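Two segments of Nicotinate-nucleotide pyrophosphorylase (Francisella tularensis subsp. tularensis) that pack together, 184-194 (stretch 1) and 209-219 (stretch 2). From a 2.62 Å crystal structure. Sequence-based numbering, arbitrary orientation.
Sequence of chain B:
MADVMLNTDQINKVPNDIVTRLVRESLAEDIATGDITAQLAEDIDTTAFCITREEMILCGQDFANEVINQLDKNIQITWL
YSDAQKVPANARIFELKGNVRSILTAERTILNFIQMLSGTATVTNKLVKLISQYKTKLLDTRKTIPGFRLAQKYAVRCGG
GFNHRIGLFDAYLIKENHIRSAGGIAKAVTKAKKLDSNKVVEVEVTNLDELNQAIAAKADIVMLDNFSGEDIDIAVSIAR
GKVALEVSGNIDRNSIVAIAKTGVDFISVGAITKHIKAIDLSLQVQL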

# COMPACT_ATOMS: atom_id res chain seq x y z
N GLY B 184 -30.76 20.11 -6.36
CA GLY B 184 -30.48 19.22 -5.25
C GLY B 184 -30.72 17.73 -5.46
O GLY B 184 -30.35 17.17 -6.48
N ILE B 185 -31.34 17.09 -4.47
CA ILE B 185 -31.42 15.63 -4.42
C ILE B 185 -32.43 15.01 -5.38
O ILE B 185 -32.06 14.16 -6.20
N ALA B 186 -33.70 15.41 -5.28
CA ALA B 186 -34.73 14.87 -6.18
C ALA B 186 -34.30 14.99 -7.64
O ALA B 186 -34.49 14.05 -8.42
N LYS B 187 -33.72 16.13 -8.00
CA LYS B 187 -33.27 16.33 -9.37
C LYS B 187 -32.23 15.29 -9.70
O LYS B 187 -32.36 14.53 -10.66
N ALA B 188 -31.20 15.24 -8.86
CA ALA B 188 -30.02 14.40 -9.06
C ALA B 188 -30.37 12.93 -9.30
O ALA B 188 -29.94 12.33 -10.29
N VAL B 189 -31.13 12.36 -8.37
CA VAL B 189 -31.58 10.97 -8.50
C VAL B 189 -32.40 10.77 -9.80
O VAL B 189 -32.13 9.88 -10.61
N THR B 190 -33.39 11.63 -10.01
CA THR B 190 -34.20 11.58 -11.21
C THR B 190 -33.37 11.60 -12.51
O THR B 190 -33.53 10.72 -13.38
N LYS B 191 -32.48 12.58 -12.66
CA LYS B 191 -31.58 12.57 -13.80
C LYS B 191 -30.83 11.24 -13.85
O LYS B 191 -30.69 10.63 -14.91
N ALA B 192 -30.36 10.78 -12.69
CA ALA B 192 -29.54 9.57 -12.65
C ALA B 192 -30.27 8.29 -13.11
O ALA B 192 -29.64 7.42 -13.70
N LYS B 193 -31.57 8.18 -12.84
CA LYS B 193 -32.35 7.04 -13.31
C LYS B 193 -32.60 7.18 -14.81
O LYS B 193 -32.59 6.18 -15.55
N LYS B 194 -32.82 8.42 -15.25
CA LYS B 194 -33.08 8.72 -16.65
C LYS B 194 -31.94 8.25 -17.57
O LYS B 194 -32.18 7.70 -18.66
N ASP B 209 -32.65 15.48 7.34
CA ASP B 209 -33.49 16.07 6.31
C ASP B 209 -33.08 15.65 4.91
O ASP B 209 -33.92 15.34 4.08
N GLU B 210 -31.78 15.66 4.63
CA GLU B 210 -31.33 15.15 3.34
C GLU B 210 -31.71 13.68 3.19
O GLU B 210 -32.01 13.21 2.09
N LEU B 211 -31.72 12.95 4.30
CA LEU B 211 -32.04 11.53 4.23
C LEU B 211 -33.47 11.33 3.77
O LEU B 211 -33.75 10.47 2.92
N ASN B 212 -34.37 12.13 4.33
CA ASN B 212 -35.77 12.09 3.94
C ASN B 212 -35.94 12.37 2.45
O ASN B 212 -36.68 11.69 1.75
N GLN B 213 -35.21 13.37 1.98
CA GLN B 213 -35.19 13.68 0.57
C GLN B 213 -34.81 12.46 -0.28
O GLN B 213 -35.53 12.08 -1.21
N ALA B 214 -33.68 11.85 0.05
CA ALA B 214 -33.14 10.77 -0.75
C ALA B 214 -34.09 9.59 -0.70
O ALA B 214 -34.25 8.87 -1.69
N ILE B 215 -34.73 9.41 0.45
CA ILE B 215 -35.77 8.40 0.62
C ILE B 215 -36.99 8.76 -0.24
O ILE B 215 -37.55 7.90 -0.93
N ALA B 216 -37.37 10.03 -0.20
CA ALA B 216 -38.50 10.53 -0.96
C ALA B 216 -38.23 10.44 -2.46
O ALA B 216 -39.16 10.28 -3.24
N ALA B 217 -36.96 10.55 -2.83
CA ALA B 217 -36.55 10.50 -4.23
C ALA B 217 -36.32 9.07 -4.69
O ALA B 217 -35.90 8.83 -5.81
N LYS B 218 -36.60 8.14 -3.79
CA LYS B 218 -36.52 6.71 -4.09
C LYS B 218 -35.11 6.24 -4.48
O LYS B 218 -34.92 5.55 -5.49
N ALA B 219 -34.13 6.62 -3.66
CA ALA B 219 -32.77 6.09 -3.72
C ALA B 219 -32.72 4.60 -3.36
O ALA B 219 -33.64 4.06 -2.76

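The start of one helix, 185-194, packs against the last turns and C-terminal end of another, 209-216, in a small, apolar contact that rests on Ile-185, Val-189 and Ala-217 and has no hydrogen bond from one stretch to the other. The axes run in broadly the same direction, 33° apart, and approach to 9.1 Å; 369 Å² is buried in all. The backbones come close at two places: the CA atoms of Ala-186 and Ala-217 are 5.1 Å apart, and those of Ile-185 and Ala-214 are 6.3 Å apart.

Ile-185 is buried, points toward the second stretch and gives up the largest area to it, 102 Å². With chi1 m and chi2 t, it spreads over several neighbours. Ile-185 CG2 lies 3.8 Å from Ala-214 CA and 4.3 Å from both Ala-214 CB and Ala-217 CB, whereas Ile-185 CD1 extends back along the helix to Glu-210 CG at 3.7 Å, touching the aliphatic part of that side chain. Glu-210 itself has chi1 m and chi2 t, and its OE1 is hydrogen-bonded elsewhere in the structure. Gln-213, also m then t, points toward the first helix and lies against Ile-185 as well.

One turn on from Ile-185, Val-189 also points in. Its t rotamer sets Val-189 CG2 4.1 Å from Ala-217 CB and Val-189 CG1 3.4 Å from the backbone Ala-217 O. Ala-217 CB thus sits among Ile-185, Val-189 and the backbone of Ala-186, with Ala-186 CA 4.0 Å from Ala-217 CB. The short methyl fills this space just where the second helix ends.

There the chain turns through a Schellman motif: Lys-218 adopts positive phi, with Lys-218 N bonded to Ile-215 O at 3.0 Å and Ala-219 N to Ala-214 O at 3.0 Å. The turn offers backbone rather than a long side chain to the contact, since the end of Lys-218 leads away. Lys-193, exposed and with chi1 m, points toward this turn and brings Lys-193 CE to 4.2 Å from Lys-218 O, a loose contact made by the end of the side chain.

Thr-190, chi1 m, turns Thr-190 OG1 back to donate to Ala-186 O at 2.8 Å. Lys-187, Leu-211 and Ile-215 point away from the contact.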

# COMPACT_ATOMS: atom_id res chain seq x y z
CB ILE B 185 -31.67 15.14 -2.99
CG1 ILE B 185 -30.43 15.33 -2.12
CG2 ILE B 185 -32.07 13.68 -2.98
CD1 ILE B 185 -30.73 15.40 -0.64
CB ALA B 186 -36.08 15.56 -5.96
CB LYS B 187 -32.70 17.73 -9.58
CG LYS B 187 -33.76 18.83 -9.65
CD LYS B 187 -33.15 20.21 -9.84
CE LYS B 187 -34.22 21.31 -9.81
NZ LYS B 187 -33.63 22.68 -9.88
CB ALA B 188 -29.08 14.53 -7.88
CB VAL B 189 -32.38 10.52 -7.23
CG1 VAL B 189 -32.84 9.08 -7.34
CG2 VAL B 189 -31.53 10.75 -5.96
CB THR B 190 -35.21 12.72 -11.22
OG1 THR B 190 -36.12 12.53 -10.13
CG2 THR B 190 -35.97 12.75 -12.54
CB LYS B 191 -30.58 13.73 -13.71
CG LYS B 191 -29.42 13.61 -14.70
CD LYS B 191 -29.58 14.53 -15.91
CE LYS B 191 -29.14 15.96 -15.59
NZ LYS B 191 -29.27 16.88 -16.76
CB ALA B 192 -28.91 9.38 -11.27
CB LYS B 193 -33.70 6.97 -12.59
CG LYS B 193 -33.72 6.31 -11.22
CD LYS B 193 -35.06 5.58 -11.02
CE LYS B 193 -35.21 4.96 -9.62
NZ LYS B 193 -36.63 4.51 -9.33
CB LYS B 194 -33.33 10.22 -16.82
CG LYS B 194 -33.38 10.69 -18.27
CD LYS B 194 -34.76 10.54 -18.89
CE LYS B 194 -35.24 11.88 -19.44
NZ LYS B 194 -35.05 12.96 -18.42
CB ASP B 209 -33.52 17.60 6.37
CG ASP B 209 -34.35 18.20 5.24
OD1 ASP B 209 -35.52 18.56 5.49
OD2 ASP B 209 -33.86 18.26 4.10
CB GLU B 210 -29.82 15.36 3.15
CG GLU B 210 -29.43 16.69 2.53
CD GLU B 210 -27.95 16.99 2.67
OE1 GLU B 210 -27.29 16.32 3.50
OE2 GLU B 210 -27.44 17.89 1.96
CB LEU B 211 -31.82 10.84 5.59
CG LEU B 211 -32.34 9.40 5.60
CD1 LEU B 211 -31.47 8.53 4.72
CD2 LEU B 211 -32.41 8.84 7.02
CB ASN B 212 -36.60 13.03 4.82
CG ASN B 212 -36.70 12.54 6.25
OD1 ASN B 212 -36.61 11.34 6.50
ND2 ASN B 212 -36.88 13.45 7.20
CB GLN B 213 -34.19 14.82 0.30
CG GLN B 213 -34.63 16.18 0.83
CD GLN B 213 -33.69 17.29 0.40
OE1 GLN B 213 -33.17 18.02 1.23
NE2 GLN B 213 -33.47 17.41 -0.89
CB ALA B 214 -31.77 10.40 -0.27
CB ILE B 215 -36.18 8.27 2.10
CG1 ILE B 215 -35.15 7.44 2.86
CG2 ILE B 215 -37.59 7.68 2.25
CD1 ILE B 215 -35.43 7.30 4.32
CB ALA B 216 -38.82 11.97 -0.57
CB ALA B 217 -35.30 11.33 -4.45
CB LYS B 218 -37.58 6.32 -5.11
CG LYS B 218 -38.98 6.72 -4.68
CD LYS B 218 -40.07 5.98 -5.43
CE LYS B 218 -41.42 6.23 -4.78
NZ LYS B 218 -41.46 5.81 -3.35
CB ALA B 219 -31.82 6.89 -2.80